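Local coordinates for protein ethanolamine kinase Pv091845 (Plasmodium vivax, PDB 2QG7) that probably phosphorylates ethanolamine, the first of three steps from ethanolamine to phosphatidylethanolamine, as a member of the choline/ethanolamine kinase family, at residues D[79-84]-D[138-143]; D[85-90]-D[121-126]; D[55-60]-D[74-79]. All blocks are in the same frame, centred on the assembly; numbering follows the deposited sequence.

Contact 1. Residues D[79-84]-D[138-143]; sequences NVFENE and IRLYGP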
loop_
_atom_site.group_PDB
_atom_site.type_symbol
_atom_site.label_atom_id
_atom_site.label_comp_id
_atom_site.label_asym_id
_atom_site.label_seq_id
_atom_site.Cartn_x
_atom_site.Cartn_y
_atom_site.Cartn_z
ATOM N N ASN D 79 11.881 -5.900 -27.425
ATOM C CA ASN D 79 10.526 -5.328 -27.373
ATOM C C ASN D 79 10.417 -4.029 -26.570
ATOM O O ASN D 79 9.311 -3.597 -26.222
ATOM C CB ASN D 79 9.476 -6.362 -26.938
ATOM C CG ASN D 79 9.385 -7.548 -27.898
ATOM O OD1 ASN D 79 9.503 -7.399 -29.125
ATOM N ND2 ASN D 79 9.175 -8.735 -27.335
ATOM N N VAL D 80 11.561 -3.402 -26.278
ATOM C CA VAL D 80 11.551 -2.049 -25.713
ATOM C C VAL D 80 11.793 -1.070 -26.858
ATOM O O VAL D 80 12.780 -1.192 -27.590
ATOM C CB VAL D 80 12.563 -1.848 -24.570
ATOM C CG1 VAL D 80 12.364 -0.467 -23.917
ATOM C CG2 VAL D 80 12.414 -2.950 -23.530
ATOM N N PHE D 81 10.856 -0.133 -27.015
ATOM C CA PHE D 81 10.787 0.752 -28.186
ATOM C C PHE D 81 10.958 2.226 -27.807
ATOM O O PHE D 81 10.592 2.633 -26.708
ATOM C CB PHE D 81 9.475 0.519 -28.961
ATOM C CG PHE D 81 9.387 -0.852 -29.582
ATOM C CD1 PHE D 81 8.617 -1.855 -28.988
ATOM C CD2 PHE D 81 10.080 -1.148 -30.744
ATOM C CE1 PHE D 81 8.537 -3.129 -29.547
ATOM C CE2 PHE D 81 10.017 -2.414 -31.308
ATOM C CZ PHE D 81 9.244 -3.409 -30.707
ATOM N N GLU D 82 11.546 3.004 -28.712
ATOM C CA GLU D 82 11.787 4.429 -28.478
ATOM C C GLU D 82 10.466 5.229 -28.359
ATOM O O GLU D 82 10.315 6.087 -27.472
ATOM C CB GLU D 82 12.714 4.980 -29.584
ATOM C CG GLU D 82 12.445 6.426 -30.007
ATOM C CD GLU D 82 13.251 6.820 -31.237
ATOM O OE1 GLU D 82 12.694 6.854 -32.366
ATOM O OE2 GLU D 82 14.456 7.092 -31.057
ATOM N N ASN D 83 9.521 4.924 -29.249
ATOM C CA ASN D 83 8.205 5.552 -29.265
ATOM C C ASN D 83 7.168 4.619 -29.877
ATOM O O ASN D 83 7.483 3.482 -30.234
ATOM C CB ASN D 83 8.230 6.901 -30.004
ATOM C CG ASN D 83 8.915 6.828 -31.370
ATOM O OD1 ASN D 83 8.576 5.987 -32.217
ATOM N ND2 ASN D 83 9.880 7.730 -31.592
ATOM N N GLU D 84 5.934 5.121 -29.988
ATOM C CA GLU D 84 4.813 4.401 -30.591
ATOM C C GLU D 84 5.000 4.138 -32.085
ATOM O O GLU D 84 4.494 3.153 -32.604
ATOM C CB GLU D 84 3.527 5.192 -30.365
ATOM C CG GLU D 84 2.256 4.353 -30.344
ATOM C CD GLU D 84 1.070 5.077 -29.653
ATOM O OE1 GLU D 84 -0.024 5.190 -30.284
ATOM O OE2 GLU D 84 1.237 5.518 -28.481
ATOM N N ILE D 138 -1.073 -8.522 -32.247
ATOM C CA ILE D 138 0.320 -8.843 -32.025
ATOM C C ILE D 138 0.610 -8.747 -30.539
ATOM O O ILE D 138 0.283 -7.748 -29.889
ATOM C CB ILE D 138 1.293 -7.955 -32.837
ATOM C CG1 ILE D 138 1.007 -8.074 -34.334
ATOM C CG2 ILE D 138 2.743 -8.344 -32.548
ATOM C CD1 ILE D 138 1.853 -7.149 -35.189
ATOM N N ARG D 139 1.212 -9.811 -30.016
ATOM C CA ARG D 139 1.612 -9.850 -28.636
ATOM C C ARG D 139 3.124 -9.958 -28.577
ATOM O O ARG D 139 3.727 -10.905 -29.105
ATOM C CB ARG D 139 0.941 -11.025 -27.916
ATOM C CG ARG D 139 1.133 -11.024 -26.412
ATOM C CD ARG D 139 0.687 -12.335 -25.811
ATOM N NE ARG D 139 -0.760 -12.525 -25.902
ATOM C CZ ARG D 139 -1.658 -11.993 -25.068
ATOM N NH1 ARG D 139 -2.950 -12.242 -25.260
ATOM N NH2 ARG D 139 -1.286 -11.211 -24.047
ATOM N N LEU D 140 3.725 -8.960 -27.939
ATOM C CA LEU D 140 5.169 -8.875 -27.794
ATOM C C LEU D 140 5.498 -9.066 -26.330
ATOM O O LEU D 140 4.987 -8.344 -25.466
ATOM C CB LEU D 140 5.684 -7.523 -28.307
ATOM C CG LEU D 140 5.466 -7.198 -29.795
ATOM C CD1 LEU D 140 5.884 -5.785 -30.076
ATOM C CD2 LEU D 140 6.262 -8.130 -30.699
ATOM N N TYR D 141 6.337 -10.058 -26.055
ATOM C CA TYR D 141 6.697 -10.411 -24.681
ATOM C C TYR D 141 7.676 -9.409 -24.065
ATOM O O TYR D 141 8.476 -8.796 -24.786
ATOM C CB TYR D 141 7.296 -11.826 -24.611
ATOM C CG TYR D 141 6.570 -12.913 -25.395
ATOM C CD1 TYR D 141 5.166 -12.929 -25.493
ATOM C CD2 TYR D 141 7.300 -13.951 -26.008
ATOM C CE1 TYR D 141 4.517 -13.924 -26.201
ATOM C CE2 TYR D 141 6.657 -14.958 -26.715
ATOM C CZ TYR D 141 5.260 -14.939 -26.803
ATOM O OH TYR D 141 4.608 -15.934 -27.501
ATOM N N GLY D 142 7.609 -9.252 -22.731
ATOM C CA GLY D 142 8.603 -8.453 -21.993
ATOM C C GLY D 142 9.952 -9.158 -21.801
ATOM O O GLY D 142 10.221 -10.197 -22.427
ATOM N N PRO D 143 10.837 -8.585 -20.957
ATOM C CA PRO D 143 12.115 -9.237 -20.572
ATOM C C PRO D 143 11.951 -10.229 -19.394
ATOM O O PRO D 143 12.912 -10.526 -18.673
ATOM C CB PRO D 143 13.010 -8.049 -20.159
ATOM C CG PRO D 143 12.128 -6.785 -20.322
ATOM C CD PRO D 143 10.705 -7.251 -20.347
#
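Leu140 and Tyr141, at the end of strand 136-141, receive Asn79 and Phe81 from the loop that joins helices 65-75 and 84-98. The strand is central in the five-stranded antiparallel sheet of the kinase-like N-terminal lobe. Leu140 directs its side chain at the loop and touches two unlike groups, an aromatic ring and a carboxamide. Its CD1 meets Phe81 CE1 at 3.8 Å, with the two side chains crossing at about a right angle, while its CD2 lies 3.7 Å from Asn79 OD1. The amide carbon also rests on the leucine stem, Asn79 CG lying 3.7 Å from Leu140 CB. Leu140 and Phe81 both pack on Leu87 as well, which continues this apolar layer into helix 84-98.

Tyr141 follows with its side chain turned from the loop, its ring engaging Arg151 in a cation-pi contact, and offers its carbonyl instead. Asn79 CG, beside the backbone N (chi1 -61°), points the carboxamide at the strand and so at that oxygen. The same ND2 also donates to Asn176 O, so a buried amide nitrogen is gripped by two backbone carbonyls and the orientation of the carboxamide is fixed. The bond from Asn79 ND2 to Tyr141 O measures 2.6 Å and is nearly straight at hydrogen (163°); it arrives in the carbonyl plane on a lone pair, and the acceptor lies only 11° out of the asparagine's amide plane.

Contact 2. Residues D[85-90]-D[121-126]; sequences KTLYIY and TNILIK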
loop_
_atom_site.group_PDB
_atom_site.type_symbol
_atom_site.label_atom_id
_atom_site.label_comp_id
_atom_site.label_asym_id
_atom_site.label_seq_id
_atom_site.Cartn_x
_atom_site.Cartn_y
_atom_site.Cartn_z
ATOM N N LYS D 85 5.719 5.023 -32.768
ATOM C CA LYS D 85 5.926 4.930 -34.212
ATOM C C LYS D 85 6.955 3.842 -34.577
ATOM O O LYS D 85 6.829 3.146 -35.616
ATOM C CB LYS D 85 6.384 6.287 -34.759
ATOM C CG LYS D 85 6.610 6.293 -36.269
ATOM C CD LYS D 85 7.201 7.600 -36.728
ATOM C CE LYS D 85 7.625 7.461 -38.218
ATOM N NZ LYS D 85 7.967 8.869 -38.780
ATOM N N THR D 86 7.981 3.725 -33.730
ATOM C CA THR D 86 8.979 2.665 -33.843
ATOM C C THR D 86 8.341 1.273 -33.607
ATOM O O THR D 86 8.665 0.314 -34.308
ATOM C CB THR D 86 10.199 2.917 -32.902
ATOM O OG1 THR D 86 10.660 4.263 -33.059
ATOM C CG2 THR D 86 11.356 1.971 -33.248
ATOM N N LEU D 87 7.426 1.196 -32.638
ATOM C CA LEU D 87 6.642 -0.014 -32.345
ATOM C C LEU D 87 5.877 -0.516 -33.567
ATOM O O LEU D 87 6.042 -1.673 -33.979
ATOM C CB LEU D 87 5.669 0.267 -31.196
ATOM C CG LEU D 87 4.592 -0.776 -30.913
ATOM C CD1 LEU D 87 5.226 -2.077 -30.367
ATOM C CD2 LEU D 87 3.598 -0.209 -29.937
ATOM N N TYR D 88 5.078 0.394 -34.143
ATOM C CA TYR D 88 4.270 0.143 -35.324
ATOM C C TYR D 88 5.083 -0.267 -36.537
ATOM O O TYR D 88 4.603 -1.050 -37.360
ATOM C CB TYR D 88 3.394 1.359 -35.664
ATOM C CG TYR D 88 2.405 1.767 -34.596
ATOM C CD1 TYR D 88 1.910 3.062 -34.539
ATOM C CD2 TYR D 88 1.946 0.855 -33.641
ATOM C CE1 TYR D 88 0.974 3.445 -33.545
ATOM C CE2 TYR D 88 1.020 1.229 -32.641
ATOM C CZ TYR D 88 0.547 2.519 -32.607
ATOM O OH TYR D 88 -0.348 2.874 -31.625
ATOM N N ILE D 89 6.292 0.281 -36.678
ATOM C CA ILE D 89 7.202 -0.141 -37.757
ATOM C C ILE D 89 7.660 -1.593 -37.507
ATOM O O ILE D 89 7.698 -2.416 -38.438
ATOM C CB ILE D 89 8.438 0.793 -37.867
ATOM C CG1 ILE D 89 8.025 2.211 -38.269
ATOM C CG2 ILE D 89 9.481 0.235 -38.837
ATOM C CD1 ILE D 89 9.053 3.290 -37.913
ATOM N N TYR D 90 7.997 -1.897 -36.245
ATOM C CA TYR D 90 8.350 -3.260 -35.842
ATOM C C TYR D 90 7.193 -4.211 -36.143
ATOM O O TYR D 90 7.392 -5.329 -36.625
ATOM C CB TYR D 90 8.764 -3.334 -34.350
ATOM C CG TYR D 90 9.495 -4.645 -34.004
ATOM C CD1 TYR D 90 10.847 -4.828 -34.336
ATOM C CD2 TYR D 90 8.819 -5.713 -33.384
ATOM C CE1 TYR D 90 11.514 -6.019 -34.055
ATOM C CE2 TYR D 90 9.480 -6.903 -33.088
ATOM C CZ TYR D 90 10.826 -7.052 -33.423
ATOM O OH TYR D 90 11.480 -8.235 -33.131
ATOM N N THR D 121 2.980 -7.301 -18.376
ATOM C CA THR D 121 4.269 -7.844 -18.806
ATOM C C THR D 121 4.364 -8.105 -20.333
ATOM O O THR D 121 5.365 -8.639 -20.832
ATOM C CB THR D 121 4.643 -9.102 -17.974
ATOM O OG1 THR D 121 3.666 -10.141 -18.187
ATOM C CG2 THR D 121 4.709 -8.737 -16.482
ATOM N N ASN D 122 3.311 -7.715 -21.055
ATOM C CA ASN D 122 3.194 -7.900 -22.498
ATOM C C ASN D 122 2.843 -6.562 -23.114
ATOM O O ASN D 122 2.333 -5.662 -22.421
ATOM C CB ASN D 122 2.058 -8.881 -22.824
ATOM C CG ASN D 122 2.199 -10.235 -22.095
ATOM O OD1 ASN D 122 1.210 -10.751 -21.529
ATOM N ND2 ASN D 122 3.418 -10.820 -22.113
ATOM N N ILE D 123 3.127 -6.441 -24.417
ATOM C CA ILE D 123 2.618 -5.331 -25.227
ATOM C C ILE D 123 1.662 -5.902 -26.270
ATOM O O ILE D 123 2.029 -6.831 -27.007
ATOM C CB ILE D 123 3.758 -4.549 -25.902
ATOM C CG1 ILE D 123 4.808 -4.180 -24.841
ATOM C CG2 ILE D 123 3.208 -3.322 -26.624
ATOM C CD1 ILE D 123 6.233 -3.885 -25.383
ATOM N N LEU D 124 0.437 -5.363 -26.299
ATOM C CA LEU D 124 -0.600 -5.802 -27.239
ATOM C C LEU D 124 -0.893 -4.786 -28.337
ATOM O O LEU D 124 -1.190 -3.620 -28.063
ATOM C CB LEU D 124 -1.905 -6.155 -26.516
ATOM C CG LEU D 124 -1.943 -7.517 -25.831
ATOM C CD1 LEU D 124 -3.207 -7.655 -24.970
ATOM C CD2 LEU D 124 -1.812 -8.648 -26.857
ATOM N N ILE D 125 -0.822 -5.252 -29.582
ATOM C CA ILE D 125 -1.039 -4.372 -30.715
ATOM C C ILE D 125 -2.073 -4.967 -31.655
ATOM O O ILE D 125 -1.864 -6.049 -32.234
ATOM C CB ILE D 125 0.273 -4.001 -31.487
ATOM C CG1 ILE D 125 1.391 -3.565 -30.517
ATOM C CG2 ILE D 125 -0.008 -2.924 -32.576
ATOM C CD1 ILE D 125 2.292 -4.733 -30.035
ATOM N N LYS D 126 -3.186 -4.228 -31.758
ATOM C CA LYS D 126 -4.316 -4.512 -32.646
ATOM C C LYS D 126 -3.968 -4.097 -34.092
ATOM O O LYS D 126 -3.521 -2.978 -34.340
ATOM C CB LYS D 126 -5.546 -3.739 -32.134
ATOM C CG LYS D 126 -6.715 -3.566 -33.151
ATOM C CD LYS D 126 -7.900 -2.853 -32.486
ATOM C CE LYS D 126 -9.193 -3.119 -33.297
ATOM N NZ LYS D 126 -10.430 -2.468 -32.752
#
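Leu87 and Ile125 run past one another in opposite directions, the leucine coming off helix 84-98 and the isoleucine off strand 122-128. With CG anti to the backbone N (chi1 169°), Leu87 extends toward the sheet and sets its fork against the longer branch of Ile125: Leu87 CD1 and CD2 each lie 4.1 Å from Ile125 CG1. At the end of that branch, Ile125 CD1 comes within 4.0 Å of Leu87 CD1. The branch is bent well away from a staggered conformation (chi2 91°).

Ile123, two residues earlier on the same side of the strand, adds a looser touch through CG2, which is 4.4 Å from Leu87 CD1. Tyr88 approaches the other branch of Ile125, its CE2 lying 4.3 Å from Ile125 CG2, with the methyl meeting the ring obliquely. The tyrosine hydroxyl bonds to Ile115 N, which ties the aromatic side chain to the neighbouring strand.

The axes of 85-90 and 122-126 approach to 10.5 Å at 71°. Leu87 also touches Ile115 of strand 112-116, and Ile125 packs on Leu140 of strand 136-141, so helix 84-98 packs on one face of the antiparallel sheet of the kinase-like N-terminal lobe, across three adjacent strands.

Contact 3. Residues D[55-60]-D[74-79]; sequences SNLRIL and KKYVSN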
loop_
_atom_site.group_PDB
_atom_site.type_symbol
_atom_site.label_atom_id
_atom_site.label_comp_id
_atom_site.label_asym_id
_atom_site.label_seq_id
_atom_site.Cartn_x
_atom_site.Cartn_y
_atom_site.Cartn_z
ATOM N N SER D 55 15.667 4.505 -36.416
ATOM C CA SER D 55 16.822 4.302 -37.289
ATOM C C SER D 55 17.400 2.886 -37.177
ATOM O O SER D 55 18.031 2.408 -38.125
ATOM C CB SER D 55 17.911 5.338 -36.995
ATOM O OG SER D 55 17.518 6.647 -37.439
ATOM N N ASN D 56 17.208 2.223 -36.025
ATOM C CA ASN D 56 17.520 0.799 -35.926
ATOM C C ASN D 56 16.746 0.004 -36.971
ATOM O O ASN D 56 17.302 -0.902 -37.613
ATOM C CB ASN D 56 17.216 0.224 -34.538
ATOM C CG ASN D 56 18.132 0.759 -33.436
ATOM O OD1 ASN D 56 17.801 0.633 -32.250
ATOM N ND2 ASN D 56 19.286 1.335 -33.806
ATOM N N LEU D 57 15.473 0.359 -37.152
ATOM C CA LEU D 57 14.540 -0.417 -37.995
ATOM C C LEU D 57 14.384 0.109 -39.427
ATOM O O LEU D 57 13.485 -0.301 -40.163
ATOM C CB LEU D 57 13.150 -0.525 -37.310
ATOM C CG LEU D 57 13.039 -1.106 -35.891
ATOM C CD1 LEU D 57 11.623 -1.017 -35.376
ATOM C CD2 LEU D 57 13.574 -2.556 -35.797
ATOM N N ARG D 58 15.275 1.007 -39.828
ATOM C CA ARG D 58 15.164 1.673 -41.113
ATOM C C ARG D 58 15.579 0.741 -42.251
ATOM O O ARG D 58 16.614 0.075 -42.184
ATOM C CB ARG D 58 16.004 2.962 -41.099
ATOM C CG ARG D 58 15.453 4.046 -41.994
ATOM C CD ARG D 58 15.748 5.435 -41.450
ATOM N NE ARG D 58 14.675 6.366 -41.832
ATOM C CZ ARG D 58 14.305 7.430 -41.121
ATOM N NH1 ARG D 58 13.298 8.182 -41.563
ATOM N NH2 ARG D 58 14.925 7.745 -39.974
ATOM N N ILE D 59 14.754 0.689 -43.287
ATOM C CA ILE D 59 15.081 -0.050 -44.504
ATOM C C ILE D 59 15.340 0.959 -45.652
ATOM O O ILE D 59 14.445 1.722 -46.049
ATOM C CB ILE D 59 13.974 -1.079 -44.871
ATOM C CG1 ILE D 59 13.881 -2.154 -43.800
ATOM C CG2 ILE D 59 14.250 -1.747 -46.236
ATOM C CD1 ILE D 59 12.680 -3.043 -43.940
ATOM N N LEU D 60 16.570 0.951 -46.169
ATOM C CA LEU D 60 17.006 1.919 -47.178
ATOM C C LEU D 60 16.633 1.483 -48.589
ATOM O O LEU D 60 16.299 0.308 -48.826
ATOM C CB LEU D 60 18.508 2.230 -47.053
ATOM C CG LEU D 60 18.953 2.484 -45.597
ATOM C CD1 LEU D 60 20.463 2.347 -45.426
ATOM C CD2 LEU D 60 18.474 3.815 -45.093
ATOM N N LYS D 74 15.011 -10.287 -36.119
ATOM C CA LYS D 74 15.900 -11.210 -35.408
ATOM C C LYS D 74 16.934 -10.453 -34.583
ATOM O O LYS D 74 17.377 -10.940 -33.543
ATOM C CB LYS D 74 16.627 -12.126 -36.399
ATOM C CG LYS D 74 15.713 -12.996 -37.244
ATOM C CD LYS D 74 15.303 -14.282 -36.491
ATOM C CE LYS D 74 14.062 -14.889 -37.241
ATOM N NZ LYS D 74 13.654 -16.124 -36.473
ATOM N N LYS D 75 17.318 -9.267 -35.047
ATOM C CA LYS D 75 18.303 -8.469 -34.324
ATOM C C LYS D 75 17.737 -7.693 -33.131
ATOM O O LYS D 75 18.457 -7.470 -32.159
ATOM C CB LYS D 75 19.071 -7.537 -35.275
ATOM C CG LYS D 75 20.282 -6.789 -34.601
ATOM C CD LYS D 75 21.337 -6.388 -35.635
ATOM C CE LYS D 75 21.045 -5.031 -36.235
ATOM N NZ LYS D 75 22.187 -4.579 -37.099
ATOM N N TYR D 76 16.464 -7.285 -33.207
ATOM C CA TYR D 76 15.849 -6.428 -32.172
ATOM C C TYR D 76 14.676 -7.108 -31.503
ATOM O O TYR D 76 13.524 -6.928 -31.891
ATOM C CB TYR D 76 15.454 -5.052 -32.744
ATOM C CG TYR D 76 16.654 -4.292 -33.274
ATOM C CD1 TYR D 76 16.934 -4.277 -34.630
ATOM C CD2 TYR D 76 17.533 -3.633 -32.406
ATOM C CE1 TYR D 76 18.046 -3.617 -35.124
ATOM C CE2 TYR D 76 18.657 -2.958 -32.888
ATOM C CZ TYR D 76 18.906 -2.959 -34.254
ATOM O OH TYR D 76 20.014 -2.312 -34.768
ATOM N N VAL D 77 14.984 -7.877 -30.465
ATOM C CA VAL D 77 14.029 -8.820 -29.874
ATOM C C VAL D 77 13.668 -8.429 -28.446
ATOM O O VAL D 77 12.968 -9.173 -27.755
ATOM C CB VAL D 77 14.582 -10.289 -29.920
ATOM C CG1 VAL D 77 14.593 -10.811 -31.347
ATOM C CG2 VAL D 77 16.009 -10.366 -29.357
ATOM N N SER D 78 14.145 -7.262 -28.014
ATOM C CA SER D 78 13.981 -6.814 -26.632
ATOM C C SER D 78 12.565 -6.306 -26.355
ATOM O O SER D 78 12.111 -6.301 -25.201
ATOM C CB SER D 78 15.027 -5.745 -26.264
ATOM O OG SER D 78 14.818 -4.536 -26.995
ATOM N N ASN D 79 11.881 -5.900 -27.425
ATOM C CA ASN D 79 10.526 -5.328 -27.373
ATOM C C ASN D 79 10.417 -4.029 -26.570
ATOM O O ASN D 79 9.311 -3.597 -26.222
ATOM C CB ASN D 79 9.476 -6.362 -26.938
ATOM C CG ASN D 79 9.385 -7.548 -27.898
ATOM O OD1 ASN D 79 9.503 -7.399 -29.125
ATOM N ND2 ASN D 79 9.175 -8.735 -27.335
#
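Asn56 and Tyr76 share the same first torsion, CG beside the backbone N and anti to the carbonyl carbon (chi1 -68° in Asn56), and this brings Asn56 CB over the ring, with the carboxamide near its CE2 and hydroxyl rim. The two side chains are roughly perpendicular. Asn56 CB sits over one face of the ring in a CH-pi contact, 4.0 Å from the Tyr76 ring centroid and 25° off the normal, displaced toward the hydroxyl end; its nearest ring atom is Tyr76 CZ, at 3.6 Å. Beyond it the carboxamide lies almost parallel to the ring, with only 6° between the planes, and Asn56 CG is 3.8 Å from both CE2 and OH of Tyr76. The amide is held in this attitude by its oxygen, since Asn56 OD1 accepts a hydrogen bond from Thr53 N. Lys75 CG covers the other face of the ring near its margin, so aliphatic carbons flank the tyrosine on both faces.

Leu57 supplies the second apolar touch. It runs antiparallel to the tyrosine side chain, and its CD2 reaches Tyr76 CD1 obliquely at 4.0 Å. Together the pairs are plain packing of the N-terminal loop 55-60 against the residue at which the chain leaves helix 65-75.

Ile52 packs on both Leu57 and Tyr76. Leu57 also leans on Thr86, Ile89 and Tyr90 and its carbonyl bonds to Tyr93 OH, so the segment 55-60 bridges the end of helix 65-75 and the flank of helix 84-98.

Overall arrangement
Contacts 1 and 2 use neighbouring strands of one sheet, their centres about 5 Å apart, and the strands pair through probable hydrogen bonds Ile138 N to Ile125 O (2.6 Å) and Leu140 O to Ile123 N (2.9 Å). Contact 3 lies farther out, its centre about 12 Å from that of contact 1 and 13 Å from that of contact 2. It overlaps contact 1 at Asn79, which touches only in the latter, and a weak Tyr90 OH to Tyr76 O hydrogen bond links it to contact 2. On the face of the sheet turned from helix 84-98, Arg139 makes a long, weak ion pair with Asp351, probably the counterpart of the kinase DFG aspartate, and Asn122 touches it.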